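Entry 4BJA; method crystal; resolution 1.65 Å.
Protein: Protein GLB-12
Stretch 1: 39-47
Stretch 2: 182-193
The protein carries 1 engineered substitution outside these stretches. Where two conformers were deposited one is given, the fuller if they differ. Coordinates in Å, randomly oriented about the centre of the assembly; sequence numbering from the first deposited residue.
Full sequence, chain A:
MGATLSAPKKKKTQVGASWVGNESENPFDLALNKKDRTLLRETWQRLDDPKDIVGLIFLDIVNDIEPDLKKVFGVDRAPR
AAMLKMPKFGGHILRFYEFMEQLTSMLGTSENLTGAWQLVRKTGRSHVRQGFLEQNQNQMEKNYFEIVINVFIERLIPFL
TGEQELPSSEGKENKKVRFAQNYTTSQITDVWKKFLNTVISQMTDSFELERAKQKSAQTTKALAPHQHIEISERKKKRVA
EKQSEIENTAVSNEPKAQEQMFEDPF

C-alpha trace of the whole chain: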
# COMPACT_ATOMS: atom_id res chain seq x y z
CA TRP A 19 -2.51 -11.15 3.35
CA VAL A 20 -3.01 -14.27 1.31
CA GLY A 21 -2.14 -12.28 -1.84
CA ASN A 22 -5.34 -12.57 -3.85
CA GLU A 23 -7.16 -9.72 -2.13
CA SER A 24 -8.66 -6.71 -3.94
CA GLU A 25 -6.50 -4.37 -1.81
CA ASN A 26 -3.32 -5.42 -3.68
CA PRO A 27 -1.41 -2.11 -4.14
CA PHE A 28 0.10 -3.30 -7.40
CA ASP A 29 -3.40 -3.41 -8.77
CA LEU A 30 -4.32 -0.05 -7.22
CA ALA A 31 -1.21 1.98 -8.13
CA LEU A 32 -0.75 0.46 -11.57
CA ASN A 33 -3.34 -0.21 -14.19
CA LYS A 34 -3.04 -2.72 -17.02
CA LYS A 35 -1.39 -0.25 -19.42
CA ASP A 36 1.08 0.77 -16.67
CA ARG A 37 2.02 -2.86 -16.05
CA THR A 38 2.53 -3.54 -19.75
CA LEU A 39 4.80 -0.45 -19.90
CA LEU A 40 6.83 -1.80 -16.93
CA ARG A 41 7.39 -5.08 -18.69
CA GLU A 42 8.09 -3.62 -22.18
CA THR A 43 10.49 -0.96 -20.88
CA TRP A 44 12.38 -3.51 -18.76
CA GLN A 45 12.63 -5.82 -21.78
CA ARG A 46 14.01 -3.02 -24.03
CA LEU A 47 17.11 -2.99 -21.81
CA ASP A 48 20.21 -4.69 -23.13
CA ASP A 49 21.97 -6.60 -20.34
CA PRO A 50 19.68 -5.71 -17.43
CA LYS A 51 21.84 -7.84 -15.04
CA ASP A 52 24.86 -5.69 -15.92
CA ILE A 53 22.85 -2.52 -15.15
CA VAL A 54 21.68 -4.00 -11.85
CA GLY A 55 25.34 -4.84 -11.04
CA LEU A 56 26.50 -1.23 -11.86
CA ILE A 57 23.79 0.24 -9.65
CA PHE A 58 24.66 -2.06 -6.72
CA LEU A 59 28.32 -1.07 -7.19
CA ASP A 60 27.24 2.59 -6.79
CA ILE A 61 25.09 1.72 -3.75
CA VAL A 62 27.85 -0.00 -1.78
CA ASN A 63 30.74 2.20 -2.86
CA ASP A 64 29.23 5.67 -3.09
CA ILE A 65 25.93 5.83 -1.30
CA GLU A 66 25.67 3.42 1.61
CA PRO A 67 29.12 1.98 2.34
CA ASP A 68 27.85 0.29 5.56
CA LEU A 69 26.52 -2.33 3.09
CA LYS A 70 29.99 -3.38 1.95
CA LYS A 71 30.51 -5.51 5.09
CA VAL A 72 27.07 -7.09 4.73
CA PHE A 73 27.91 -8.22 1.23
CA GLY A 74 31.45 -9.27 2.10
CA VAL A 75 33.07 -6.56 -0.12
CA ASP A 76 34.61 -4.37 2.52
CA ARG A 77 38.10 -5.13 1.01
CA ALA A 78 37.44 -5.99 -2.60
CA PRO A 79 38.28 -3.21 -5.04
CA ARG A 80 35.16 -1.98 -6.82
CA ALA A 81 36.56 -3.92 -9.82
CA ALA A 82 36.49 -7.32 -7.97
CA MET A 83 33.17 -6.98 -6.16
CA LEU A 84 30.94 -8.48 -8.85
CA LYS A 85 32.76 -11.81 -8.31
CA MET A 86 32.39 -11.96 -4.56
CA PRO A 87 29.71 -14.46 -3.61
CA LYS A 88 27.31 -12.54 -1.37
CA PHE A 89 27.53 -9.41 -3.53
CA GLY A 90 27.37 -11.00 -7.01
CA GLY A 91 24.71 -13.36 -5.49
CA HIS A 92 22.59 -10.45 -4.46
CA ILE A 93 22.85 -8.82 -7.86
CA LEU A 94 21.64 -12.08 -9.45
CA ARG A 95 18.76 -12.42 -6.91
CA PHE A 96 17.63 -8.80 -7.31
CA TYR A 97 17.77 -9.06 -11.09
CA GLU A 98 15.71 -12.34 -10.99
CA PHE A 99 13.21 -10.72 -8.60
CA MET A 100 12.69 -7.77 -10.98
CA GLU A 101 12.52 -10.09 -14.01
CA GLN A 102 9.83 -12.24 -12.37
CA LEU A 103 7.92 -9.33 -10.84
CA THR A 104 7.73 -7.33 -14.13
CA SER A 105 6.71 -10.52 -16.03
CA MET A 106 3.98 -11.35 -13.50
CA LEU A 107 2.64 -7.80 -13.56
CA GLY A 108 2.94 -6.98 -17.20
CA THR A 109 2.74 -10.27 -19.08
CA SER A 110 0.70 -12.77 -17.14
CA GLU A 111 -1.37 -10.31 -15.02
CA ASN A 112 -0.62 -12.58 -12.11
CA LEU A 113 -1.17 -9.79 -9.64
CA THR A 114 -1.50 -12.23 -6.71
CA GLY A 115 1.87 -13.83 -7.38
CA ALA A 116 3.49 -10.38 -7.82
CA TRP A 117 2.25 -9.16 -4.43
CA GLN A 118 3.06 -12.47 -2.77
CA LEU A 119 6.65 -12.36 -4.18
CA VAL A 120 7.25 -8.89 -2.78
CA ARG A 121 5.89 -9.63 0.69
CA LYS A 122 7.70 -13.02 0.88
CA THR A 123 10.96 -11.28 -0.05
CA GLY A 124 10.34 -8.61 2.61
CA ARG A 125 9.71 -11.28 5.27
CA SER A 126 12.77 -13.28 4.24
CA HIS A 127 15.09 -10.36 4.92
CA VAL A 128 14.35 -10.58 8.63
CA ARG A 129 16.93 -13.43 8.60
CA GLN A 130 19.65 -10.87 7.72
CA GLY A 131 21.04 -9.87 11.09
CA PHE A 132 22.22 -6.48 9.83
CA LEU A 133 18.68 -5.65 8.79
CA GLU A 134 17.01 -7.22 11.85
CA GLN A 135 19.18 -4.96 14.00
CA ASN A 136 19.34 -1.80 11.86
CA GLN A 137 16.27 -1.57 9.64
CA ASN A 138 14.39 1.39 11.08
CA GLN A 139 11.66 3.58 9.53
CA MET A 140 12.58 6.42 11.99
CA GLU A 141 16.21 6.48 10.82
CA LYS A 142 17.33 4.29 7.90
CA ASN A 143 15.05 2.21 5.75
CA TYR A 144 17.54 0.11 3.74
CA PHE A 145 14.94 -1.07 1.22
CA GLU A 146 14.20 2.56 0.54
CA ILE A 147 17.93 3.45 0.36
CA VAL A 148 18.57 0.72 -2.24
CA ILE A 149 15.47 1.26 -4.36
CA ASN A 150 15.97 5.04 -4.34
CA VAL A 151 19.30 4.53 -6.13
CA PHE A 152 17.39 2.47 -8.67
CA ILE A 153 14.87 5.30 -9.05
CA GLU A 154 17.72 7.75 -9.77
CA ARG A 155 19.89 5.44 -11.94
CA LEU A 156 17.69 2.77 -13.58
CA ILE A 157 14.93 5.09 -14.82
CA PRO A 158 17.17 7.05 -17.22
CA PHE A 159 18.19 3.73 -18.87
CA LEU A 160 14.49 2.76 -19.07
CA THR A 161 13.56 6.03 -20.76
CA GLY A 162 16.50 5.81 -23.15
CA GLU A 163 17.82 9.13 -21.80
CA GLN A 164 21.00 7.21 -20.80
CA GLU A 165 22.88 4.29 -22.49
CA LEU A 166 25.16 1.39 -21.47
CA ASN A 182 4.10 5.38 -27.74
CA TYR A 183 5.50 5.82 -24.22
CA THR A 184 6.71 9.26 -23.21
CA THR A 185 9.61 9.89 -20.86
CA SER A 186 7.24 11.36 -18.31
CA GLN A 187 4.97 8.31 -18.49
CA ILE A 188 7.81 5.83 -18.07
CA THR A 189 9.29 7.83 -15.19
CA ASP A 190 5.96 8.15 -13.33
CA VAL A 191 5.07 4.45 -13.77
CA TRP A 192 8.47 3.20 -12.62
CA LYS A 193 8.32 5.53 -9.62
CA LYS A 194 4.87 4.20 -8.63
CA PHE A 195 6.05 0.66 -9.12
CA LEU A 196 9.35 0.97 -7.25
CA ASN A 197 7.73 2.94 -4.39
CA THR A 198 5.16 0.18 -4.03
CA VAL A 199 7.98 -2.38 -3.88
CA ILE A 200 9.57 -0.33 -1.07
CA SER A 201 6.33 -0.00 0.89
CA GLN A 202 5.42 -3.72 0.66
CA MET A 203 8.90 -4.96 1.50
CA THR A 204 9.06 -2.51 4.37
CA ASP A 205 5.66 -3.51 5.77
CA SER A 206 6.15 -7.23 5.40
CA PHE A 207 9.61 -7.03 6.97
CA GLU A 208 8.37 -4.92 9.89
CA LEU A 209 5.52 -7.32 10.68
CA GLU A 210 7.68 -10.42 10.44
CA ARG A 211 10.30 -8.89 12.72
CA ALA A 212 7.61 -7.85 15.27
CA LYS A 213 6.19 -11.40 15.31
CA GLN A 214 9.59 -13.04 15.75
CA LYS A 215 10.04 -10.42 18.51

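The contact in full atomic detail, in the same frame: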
# COMPACT_ATOMS: atom_id res chain seq x y z
N LEU A 39 3.64 -1.37 -19.74
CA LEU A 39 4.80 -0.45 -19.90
C LEU A 39 5.99 -0.93 -19.05
O LEU A 39 7.14 -0.95 -19.55
CB LEU A 39 4.38 0.98 -19.54
CG LEU A 39 5.49 2.05 -19.52
CD1 LEU A 39 4.81 3.36 -19.48
CD2 LEU A 39 6.44 1.97 -18.27
N LEU A 40 5.73 -1.35 -17.80
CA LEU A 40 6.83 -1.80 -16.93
C LEU A 40 7.54 -2.95 -17.57
O LEU A 40 8.78 -2.95 -17.65
CB LEU A 40 6.34 -2.27 -15.56
CG LEU A 40 5.82 -1.29 -14.57
CD1 LEU A 40 5.30 -2.10 -13.40
CD2 LEU A 40 7.01 -0.45 -14.09
N ARG A 41 6.78 -3.95 -18.05
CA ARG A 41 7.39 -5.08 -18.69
C ARG A 41 8.12 -4.71 -19.99
O ARG A 41 9.27 -5.14 -20.19
CB ARG A 41 6.38 -6.22 -18.92
CG ARG A 41 7.06 -7.47 -19.41
CD ARG A 41 8.10 -8.00 -18.48
NE ARG A 41 8.66 -9.26 -19.01
CZ ARG A 41 9.79 -9.80 -18.58
NH1 ARG A 41 10.48 -9.21 -17.59
NH2 ARG A 41 10.23 -10.96 -19.11
N GLU A 42 7.48 -3.93 -20.86
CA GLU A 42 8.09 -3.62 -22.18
C GLU A 42 9.35 -2.77 -22.01
O GLU A 42 10.35 -3.04 -22.66
CB GLU A 42 7.09 -2.94 -23.09
CG GLU A 42 5.94 -3.85 -23.52
CD GLU A 42 5.13 -3.29 -24.69
OE1 GLU A 42 5.03 -2.05 -24.83
OE2 GLU A 42 4.57 -4.09 -25.48
N THR A 43 9.29 -1.77 -21.13
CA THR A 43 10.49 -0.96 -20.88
C THR A 43 11.64 -1.76 -20.26
O THR A 43 12.80 -1.55 -20.63
CB THR A 43 10.21 0.31 -20.08
OG1 THR A 43 9.54 -0.05 -18.87
CG2 THR A 43 9.31 1.27 -20.90
N TRP A 44 11.37 -2.66 -19.32
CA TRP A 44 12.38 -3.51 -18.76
C TRP A 44 12.99 -4.40 -19.84
O TRP A 44 14.22 -4.62 -19.88
CB TRP A 44 11.79 -4.34 -17.64
CG TRP A 44 12.73 -5.38 -17.05
CD1 TRP A 44 12.76 -6.72 -17.34
CD2 TRP A 44 13.72 -5.17 -16.03
NE1 TRP A 44 13.73 -7.34 -16.59
CE2 TRP A 44 14.34 -6.42 -15.78
CE3 TRP A 44 14.17 -4.03 -15.32
CZ2 TRP A 44 15.36 -6.59 -14.81
CZ3 TRP A 44 15.19 -4.20 -14.39
CH2 TRP A 44 15.77 -5.47 -14.13
N GLN A 45 12.13 -4.97 -20.70
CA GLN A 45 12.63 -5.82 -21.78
C GLN A 45 13.47 -5.12 -22.86
O GLN A 45 14.28 -5.78 -23.51
CB GLN A 45 11.45 -6.51 -22.45
CG GLN A 45 10.94 -7.59 -21.55
CD GLN A 45 10.02 -8.48 -22.29
OE1 GLN A 45 8.98 -8.02 -22.77
NE2 GLN A 45 10.38 -9.76 -22.41
N ARG A 46 13.26 -3.82 -23.06
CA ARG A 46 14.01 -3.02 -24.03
C ARG A 46 15.47 -2.94 -23.62
O ARG A 46 16.37 -2.78 -24.47
CB ARG A 46 13.50 -1.58 -24.05
CG ARG A 46 12.22 -1.23 -24.73
CD ARG A 46 12.00 0.30 -24.45
NE ARG A 46 10.71 0.96 -24.75
CZ ARG A 46 9.69 0.44 -25.45
NH1 ARG A 46 9.74 -0.78 -25.95
NH2 ARG A 46 8.60 1.18 -25.65
N LEU A 47 15.73 -3.05 -22.32
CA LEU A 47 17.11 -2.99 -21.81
C LEU A 47 18.02 -4.08 -22.40
O LEU A 47 17.65 -5.25 -22.47
CB LEU A 47 17.12 -3.11 -20.30
CG LEU A 47 17.08 -1.89 -19.35
CD1 LEU A 47 16.65 -0.53 -19.93
CD2 LEU A 47 16.38 -2.27 -18.05
N ASN A 182 3.47 6.35 -28.61
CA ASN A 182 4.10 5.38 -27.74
C ASN A 182 4.56 6.06 -26.44
O ASN A 182 4.24 7.24 -26.21
CB ASN A 182 5.27 4.70 -28.45
CG ASN A 182 5.47 3.29 -27.99
OD1 ASN A 182 4.52 2.49 -27.96
ND2 ASN A 182 6.68 2.97 -27.60
N TYR A 183 5.28 5.34 -25.58
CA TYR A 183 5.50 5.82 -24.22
C TYR A 183 6.34 7.08 -24.16
O TYR A 183 7.37 7.17 -24.82
CB TYR A 183 6.20 4.76 -23.38
CG TYR A 183 5.53 3.42 -23.33
CD1 TYR A 183 4.17 3.30 -23.08
CD2 TYR A 183 6.27 2.28 -23.52
CE1 TYR A 183 3.57 2.04 -23.03
CE2 TYR A 183 5.70 1.02 -23.46
CZ TYR A 183 4.35 0.91 -23.22
OH TYR A 183 3.81 -0.37 -23.17
N THR A 184 5.90 8.06 -23.38
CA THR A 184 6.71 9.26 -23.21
C THR A 184 7.63 9.07 -22.02
O THR A 184 7.41 8.20 -21.17
CB THR A 184 5.89 10.51 -22.92
OG1 THR A 184 5.23 10.40 -21.64
CG2 THR A 184 4.88 10.77 -24.05
N THR A 185 8.65 9.91 -21.96
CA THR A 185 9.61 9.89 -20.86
C THR A 185 8.92 10.13 -19.52
O THR A 185 9.22 9.46 -18.52
CB THR A 185 10.75 10.93 -21.10
OG1 THR A 185 11.49 10.55 -22.26
CG2 THR A 185 11.69 10.97 -19.92
N SER A 186 7.98 11.07 -19.51
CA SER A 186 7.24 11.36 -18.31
C SER A 186 6.39 10.17 -17.86
O SER A 186 6.36 9.85 -16.66
CB SER A 186 6.36 12.61 -18.51
OG SER A 186 5.53 12.75 -17.38
N GLN A 187 5.73 9.51 -18.81
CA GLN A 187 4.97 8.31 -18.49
C GLN A 187 5.84 7.23 -17.87
O GLN A 187 5.47 6.65 -16.86
CB GLN A 187 4.37 7.71 -19.75
CG GLN A 187 3.07 8.31 -20.18
CD GLN A 187 2.76 7.90 -21.60
OE1 GLN A 187 3.24 6.87 -22.07
NE2 GLN A 187 1.97 8.71 -22.29
N ILE A 188 6.97 6.93 -18.51
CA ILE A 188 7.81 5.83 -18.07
C ILE A 188 8.34 6.16 -16.67
O ILE A 188 8.37 5.30 -15.77
CB ILE A 188 8.98 5.60 -19.05
CG1 ILE A 188 8.45 5.12 -20.41
CG2 ILE A 188 9.94 4.56 -18.54
CD1 ILE A 188 9.55 5.14 -21.48
N THR A 189 8.78 7.40 -16.49
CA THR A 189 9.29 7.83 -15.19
C THR A 189 8.23 7.69 -14.08
O THR A 189 8.52 7.13 -13.02
CB THR A 189 9.80 9.30 -15.29
OG1 THR A 189 10.86 9.40 -16.25
CG2 THR A 189 10.30 9.83 -13.96
N ASP A 190 7.00 8.17 -14.34
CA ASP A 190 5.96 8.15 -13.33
C ASP A 190 5.57 6.69 -13.00
O ASP A 190 5.41 6.35 -11.83
CB ASP A 190 4.74 8.99 -13.77
CG ASP A 190 5.07 10.48 -14.02
OD1 ASP A 190 6.19 10.96 -13.77
OD2 ASP A 190 4.17 11.20 -14.52
N VAL A 191 5.46 5.83 -14.01
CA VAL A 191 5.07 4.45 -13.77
C VAL A 191 6.14 3.71 -12.96
O VAL A 191 5.80 2.97 -12.01
CB VAL A 191 4.75 3.69 -15.09
CG1 VAL A 191 4.56 2.25 -14.81
CG2 VAL A 191 3.48 4.27 -15.73
N TRP A 192 7.41 3.89 -13.33
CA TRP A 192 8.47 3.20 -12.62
C TRP A 192 8.57 3.73 -11.20
O TRP A 192 8.85 2.98 -10.26
CB TRP A 192 9.82 3.30 -13.40
CG TRP A 192 9.93 2.18 -14.36
CD1 TRP A 192 9.54 2.17 -15.67
CD2 TRP A 192 10.40 0.86 -14.07
NE1 TRP A 192 9.76 0.93 -16.22
CE2 TRP A 192 10.30 0.11 -15.26
CE3 TRP A 192 10.93 0.25 -12.92
CZ2 TRP A 192 10.70 -1.24 -15.33
CZ3 TRP A 192 11.33 -1.08 -13.00
CH2 TRP A 192 11.20 -1.82 -14.19
N LYS A 193 8.35 5.03 -11.01
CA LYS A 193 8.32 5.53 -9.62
C LYS A 193 7.18 4.91 -8.80
O LYS A 193 7.40 4.54 -7.66
CB LYS A 193 8.30 7.06 -9.54
CG LYS A 193 9.66 7.65 -9.96
CD LYS A 193 9.63 9.18 -9.86
CE LYS A 193 10.96 9.79 -10.28
NZ LYS A 193 10.87 11.32 -10.41

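Two helices that lie far apart in sequence meet here at a steep angle: their N-to-C directions differ by 107°, and their axes come no closer than 10.4 Å. That spacing leaves room for large side chains between them, and the contact is built around two, Leu39 and Trp192, each of which enters a hole in the opposite helix. The two sides together bury 607 Å², with Leu39, Tyr183 and Trp192 the largest contributors.

Leu39 points its CA-to-CB bond toward the other stretch. With chi1 and chi2 both t, its branches spread over the hole formed by Gln187, Ile188, Val191 and Trp192: Leu39 CD2 lies 3.9 Å from Val191 CG1, and Leu39 CD1 lies 4.1 Å from Ile188 CG1. The same side chain covers one face of the Tyr183 ring, Leu39 CG lying 3.8 Å from the ring centroid and almost exactly on the normal. A branched, wholly apolar residue suits this place because it can fill a pocket between helix turns and still present C-H groups to an aromatic face.

Trp192 makes the reciprocal insertion. Its CA-to-CB bond points sideways, but chi1 of -89° and chi2 of 92° bring the indole among Leu39, Leu40, Thr43 and Trp44. Leu40 solves a similar problem: its CA-to-CB bond also points sideways to the other stretch, yet its m, t conformation carries Leu40 CD2 over the indole face, 3.6 Å from the centroid of the five-membered ring of Trp192. Leu40 CD2 also packs against Val191 CG1 at 3.7 Å. Beta-branched Val191, compact and pointing toward the first helix, thus touches both leucines. At the far end of the indole, Trp192 CH2 reaches Trp44 CE3 at 3.9 Å, an oblique contact between two rings.

A buried indole brings with it an N-H that needs an acceptor. Thr43 supplies one: Trp192 NE1 donates to Thr43 OG1 over 2.8 Å, nearly straight at 167°, with the hydroxyl at the edge of the ring. The p rotamer of Thr43 also sets OG1 2.7 Å from Leu39 O, to which it donates, one turn back in its own helix. The hydroxyl is therefore both donor and acceptor, while Thr43 CG2 packs 3.9 Å from Ile188 CD1. Threonine combines these polar and apolar roles in one small side chain.

Tyr183, two residues before the second helix, extends the contact. Its chi1 is m, and its CA-to-CB bond points toward the first helix, so one ring face lies against Leu39 while the hydroxyl reaches past it. Tyr183 OH donates to Glu42 OE1 over 2.7 Å; the m, t conformation of Glu42 extends the carboxylate to the ring edge. Tyrosine suits this partly exposed position by joining a packing surface to a polar tip. Nearby, the long Arg46 side chain brings Arg46 NH2 within 3.3 Å of Tyr183 CD2.

Thr184, at the N-cap position, accepts from Gln187 N at OG1 over 3.0 Å, a capping bond that satisfies a free N-H of the first turn; in return Thr184 N donates to Gln187 OE1 at 3.2 Å.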